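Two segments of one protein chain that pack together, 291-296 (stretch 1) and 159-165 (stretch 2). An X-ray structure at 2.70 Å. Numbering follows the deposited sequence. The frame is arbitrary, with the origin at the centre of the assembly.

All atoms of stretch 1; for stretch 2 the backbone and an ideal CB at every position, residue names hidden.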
ATOM      1  N   GLY A 291      -6.895 -21.855 -29.837  1.00 53.97           N
ATOM      2  CA  GLY A 291      -7.400 -23.001 -29.118  1.00 48.97           C
ATOM      3  C   GLY A 291      -8.211 -22.695 -27.878  1.00 49.09           C
ATOM      4  O   GLY A 291      -8.685 -23.616 -27.213  1.00 56.21           O
ATOM      5  N   LEU A 292      -8.363 -21.420 -27.541  1.00 45.68           N
ATOM      6  CA  LEU A 292      -9.210 -21.052 -26.412  1.00 50.11           C
ATOM      7  C   LEU A 292     -10.669 -21.312 -26.788  1.00 50.21           C
ATOM      8  O   LEU A 292     -10.972 -21.616 -27.941  1.00 49.89           O
ATOM      9  CB  LEU A 292      -9.002 -19.579 -26.031  1.00 46.47           C
ATOM     10  CG  LEU A 292      -7.662 -19.205 -25.388  1.00 53.40           C
ATOM     11  CD1 LEU A 292      -7.493 -17.707 -25.329  1.00 50.34           C
ATOM     12  CD2 LEU A 292      -7.503 -19.798 -23.991  1.00 50.20           C
ATOM     13  N   TYR A 293     -11.577 -21.188 -25.829  1.00 44.35           N
ATOM     14  CA  TYR A 293     -12.992 -21.303 -26.150  1.00 47.69           C
ATOM     15  C   TYR A 293     -13.453 -19.972 -26.796  1.00 58.08           C
ATOM     16  O   TYR A 293     -13.014 -18.900 -26.377  1.00 56.99           O
ATOM     17  CB  TYR A 293     -13.786 -21.760 -24.904  1.00 53.21           C
ATOM     18  CG  TYR A 293     -13.566 -23.260 -24.609  1.00 58.53           C
ATOM     19  CD1 TYR A 293     -14.496 -24.026 -23.908  1.00 53.97           C
ATOM     20  CD2 TYR A 293     -12.423 -23.913 -25.101  1.00 66.03           C
ATOM     21  CE1 TYR A 293     -14.272 -25.410 -23.674  1.00 62.37           C
ATOM     22  CE2 TYR A 293     -12.192 -25.266 -24.896  1.00 63.23           C
ATOM     23  CZ  TYR A 293     -13.113 -26.019 -24.185  1.00 70.52           C
ATOM     24  OH  TYR A 293     -12.836 -27.363 -24.008  1.00 54.83           O
ATOM     25  N   ARG A 294     -14.271 -20.017 -27.849  1.00 51.79           N
ATOM     26  CA  ARG A 294     -14.564 -18.773 -28.560  1.00 57.53           C
ATOM     27  C   ARG A 294     -15.309 -17.711 -27.723  1.00 55.23           C
ATOM     28  O   ARG A 294     -15.011 -16.524 -27.833  1.00 53.74           O
ATOM     29  CB  ARG A 294     -15.182 -19.015 -29.961  1.00 61.33           C
ATOM     30  CG  ARG A 294     -16.688 -18.941 -30.077  1.00 57.72           C
ATOM     31  CD  ARG A 294     -17.151 -17.632 -30.706  1.00 59.34           C
ATOM     32  NE  ARG A 294     -18.300 -17.086 -29.968  1.00 68.68           N
ATOM     33  CZ  ARG A 294     -19.568 -17.463 -30.136  1.00 61.24           C
ATOM     34  NH1 ARG A 294     -19.884 -18.385 -31.044  1.00 54.94           N
ATOM     35  NH2 ARG A 294     -20.519 -16.908 -29.398  1.00 53.92           N
ATOM     36  N   GLY A 295     -16.248 -18.145 -26.884  1.00 51.85           N
ATOM     37  CA  GLY A 295     -16.906 -17.276 -25.913  1.00 58.67           C
ATOM     38  C   GLY A 295     -17.475 -15.942 -26.390  1.00 66.30           C
ATOM     39  O   GLY A 295     -18.272 -15.899 -27.328  1.00 62.75           O
ATOM     40  N   GLN A 296     -17.058 -14.863 -25.719  1.00 76.45           N
ATOM     41  CA  GLN A 296     -17.474 -13.466 -25.989  1.00 78.12           C
ATOM     42  C   GLN A 296     -18.889 -13.152 -25.513  1.00 72.95           C
ATOM     43  O   GLN A 296     -19.797 -13.967 -25.672  1.00 73.15           O
ATOM     44  CB  GLN A 296     -17.338 -13.083 -27.460  1.00 64.15           C
ATOM     45  CG  GLN A 296     -18.666 -13.088 -28.203  1.00 76.98           C
ATOM     46  CD  GLN A 296     -18.646 -12.247 -29.473  1.00 96.07           C
ATOM     47  OE1 GLN A 296     -19.570 -11.462 -29.731  1.00 99.22           O
ATOM     48  NE2 GLN A 296     -17.586 -12.399 -30.270  1.00 89.19           N
ATOM     49  N   UNK A 159      -9.493  -9.228 -28.485  1.00 57.37           N
ATOM     50  CA  UNK A 159     -10.004 -10.388 -27.756  1.00 46.70           C
ATOM     51  C   UNK A 159      -9.281 -11.616 -28.238  1.00 50.16           C
ATOM     52  O   UNK A 159      -8.929 -11.701 -29.413  1.00 53.50           O
ATOM     53  CB  UNK A 159     -11.516 -10.545 -27.934  1.00 46.70           C
ATOM     54  N   UNK A 160      -9.045 -12.556 -27.334  1.00 53.80           N
ATOM     55  CA  UNK A 160      -8.284 -13.748 -27.667  1.00 51.21           C
ATOM     56  C   UNK A 160      -9.166 -14.985 -27.592  1.00 53.37           C
ATOM     57  O   UNK A 160      -8.852 -16.006 -28.200  1.00 52.84           O
ATOM     58  CB  UNK A 160      -7.080 -13.894 -26.734  1.00 51.21           C
ATOM     59  N   UNK A 161     -10.279 -14.860 -26.864  1.00 49.49           N
ATOM     60  CA  UNK A 161     -11.138 -15.975 -26.513  1.00 49.07           C
ATOM     61  C   UNK A 161     -11.326 -16.054 -25.005  1.00 48.49           C
ATOM     62  O   UNK A 161     -10.932 -15.164 -24.272  1.00 47.82           O
ATOM     63  CB  UNK A 161     -10.559 -17.286 -27.048  1.00 49.07           C
ATOM     64  N   UNK A 162     -11.933 -17.126 -24.524  1.00 56.04           N
ATOM     65  CA  UNK A 162     -12.028 -17.335 -23.079  1.00 56.14           C
ATOM     66  C   UNK A 162     -11.312 -18.615 -22.645  1.00 50.77           C
ATOM     67  O   UNK A 162     -11.267 -19.599 -23.396  1.00 48.46           O
ATOM     68  CB  UNK A 162     -13.496 -17.389 -22.650  1.00 56.14           C
ATOM     69  N   UNK A 163     -10.732 -18.574 -21.447  1.00 53.32           N
ATOM     70  CA  UNK A 163     -10.075 -19.741 -20.840  1.00 57.74           C
ATOM     71  C   UNK A 163     -11.068 -20.371 -19.869  1.00 49.93           C
ATOM     72  O   UNK A 163     -11.691 -19.662 -19.084  1.00 52.90           O
ATOM     73  CB  UNK A 163      -8.776 -19.355 -20.130  1.00 57.74           C
ATOM     74  N   UNK A 164     -11.258 -21.682 -19.939  1.00 45.29           N
ATOM     75  CA  UNK A 164     -12.166 -22.324 -18.988  1.00 52.26           C
ATOM     76  C   UNK A 164     -11.444 -22.864 -17.754  1.00 55.77           C
ATOM     77  O   UNK A 164     -10.370 -23.462 -17.861  1.00 54.56           O
ATOM     78  CB  UNK A 164     -12.918 -23.463 -19.679  1.00 52.26           C
ATOM     79  N   UNK A 165     -12.046 -22.656 -16.588  1.00 54.04           N
ATOM     80  CA  UNK A 165     -11.486 -23.127 -15.324  1.00 54.94           C
ATOM     81  C   UNK A 165     -12.373 -24.181 -14.656  1.00 55.64           C
ATOM     82  O   UNK A 165     -13.530 -23.902 -14.332  1.00 58.74           O
ATOM     83  CB  UNK A 165     -11.280 -21.946 -14.374  1.00 54.94           C
TER

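Position 159 lies beyond the reach of stretch 1: nothing of that segment comes within 5.5 Å of its CB. The contact sets no preference, although phi of -73° is compatible with proline among many others. The residue is Pro 159, and it makes no contact here.

At position 160 the CB points sideways, 4.1 Å from CD1 of Leu 292. A methyl group at that distance favours an apolar neighbour, and leucine, isoleucine, valine or methionine would all serve. It is Leu 160, whose O lies 3.6 Å from Leu 292 CD1.

Position 161 is far more restrictive. Its CA-to-CB direction runs toward stretch 1, and a CB there would stand 3.0 Å from Leu 292 CB, a clash, and 3.0 Å from Tyr 293 O. Phi of 125° with psi of -171° would also jam it against the preceding carbonyl. Both arguments lead to glycine, and Gly 161 lets the segments close up, its CA 3.5 Å from Tyr 293 O.

Position 162 is held by its backbone, whatever its side chain. Its N donates to Tyr 293 O at 2.8 Å and nearly straight, while its O accepts from Tyr 293 N at 2.9 Å: a single antiparallel bridge. The CB points away overall, yet Gly 295 CA is 4.7 Å from it and the amide N of Gln 296 5.3 Å. A long side chain able to turn back with an acceptor would suit, so glutamate or glutamine. It is Glu 162, extended at chi2 (t), whose OE2 takes a weak hydrogen bond from Gln 296 N at 3.1 Å. Its CD approaches Gly 295 CA to 3.6 Å, filling space that the glycine leaves free: a CB on Gly 295 would fall 2.3 Å from that CD.

At position 163 the CB points away overall but sits 4.1 Å from Leu 292 CD2, so an apolar residue fits. It is Met 163, whose CB makes this contact.

Position 164 points toward stretch 1, with its CB 4.5 Å from CD1 of Tyr 293. An aliphatic chain, another ring or a long cationic group could accompany that tyrosine. Arg 164, with chi1 and chi2 both t, reaches along it until NH1 lies 3.2 Å from Tyr 293 CE1. The guanidinium presents a face to the edge of the ring, while NE and NH2 are hydrogen-bonded elsewhere in the structure.

Position 165 is out of reach and unconstrained by stretch 1; it is Tyr 165.

Stretch 2, residues 159-165: PLGEMRY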
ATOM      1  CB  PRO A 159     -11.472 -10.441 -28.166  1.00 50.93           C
ATOM      2  CG  PRO A 159     -11.766  -9.071 -28.719  1.00 56.00           C
ATOM      3  CD  PRO A 159     -10.505  -8.644 -29.374  1.00 50.96           C
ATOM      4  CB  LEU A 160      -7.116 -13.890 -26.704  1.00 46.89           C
ATOM      5  CG  LEU A 160      -5.975 -12.898 -26.893  1.00 45.48           C
ATOM      6  CD1 LEU A 160      -5.083 -12.956 -25.671  1.00 51.34           C
ATOM      7  CD2 LEU A 160      -5.186 -13.225 -28.138  1.00 45.51           C
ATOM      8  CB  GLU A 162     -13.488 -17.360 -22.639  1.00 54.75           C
ATOM      9  CG  GLU A 162     -14.255 -16.136 -23.060  1.00 56.06           C
ATOM     10  CD  GLU A 162     -15.713 -16.209 -22.661  1.00 68.46           C
ATOM     11  OE1 GLU A 162     -16.181 -17.326 -22.314  1.00 59.16           O
ATOM     12  OE2 GLU A 162     -16.384 -15.146 -22.703  1.00 72.51           O
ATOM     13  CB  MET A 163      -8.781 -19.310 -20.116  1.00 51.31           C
ATOM     14  CG  MET A 163      -8.102 -20.380 -19.252  1.00 48.98           C
ATOM     15  SD  MET A 163      -6.395 -19.979 -18.791  1.00 39.43           S
ATOM     16  CE  MET A 163      -6.608 -18.278 -18.330  1.00 52.26           C
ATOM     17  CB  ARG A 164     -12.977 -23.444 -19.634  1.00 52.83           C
ATOM     18  CG  ARG A 164     -13.875 -24.141 -18.635  1.00 55.19           C
ATOM     19  CD  ARG A 164     -15.041 -24.836 -19.301  1.00 59.30           C
ATOM     20  NE  ARG A 164     -15.838 -23.916 -20.092  1.00 63.76           N
ATOM     21  CZ  ARG A 164     -16.575 -24.277 -21.134  1.00 61.37           C
ATOM     22  NH1 ARG A 164     -16.611 -25.542 -21.510  1.00 57.14           N
ATOM     23  NH2 ARG A 164     -17.262 -23.367 -21.808  1.00 59.41           N
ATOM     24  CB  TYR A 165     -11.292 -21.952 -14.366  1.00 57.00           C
ATOM     25  CG  TYR A 165     -10.106 -21.082 -14.689  1.00 57.29           C
ATOM     26  CD1 TYR A 165      -8.868 -21.339 -14.132  1.00 51.21           C
ATOM     27  CD2 TYR A 165     -10.231 -19.990 -15.539  1.00 55.76           C
ATOM     28  CE1 TYR A 165      -7.784 -20.551 -14.416  1.00 53.86           C
ATOM     29  CE2 TYR A 165      -9.146 -19.197 -15.832  1.00 53.43           C
ATOM     30  CZ  TYR A 165      -7.924 -19.481 -15.271  1.00 54.95           C
ATOM     31  OH  TYR A 165      -6.828 -18.700 -15.560  1.00 59.42           O
TER
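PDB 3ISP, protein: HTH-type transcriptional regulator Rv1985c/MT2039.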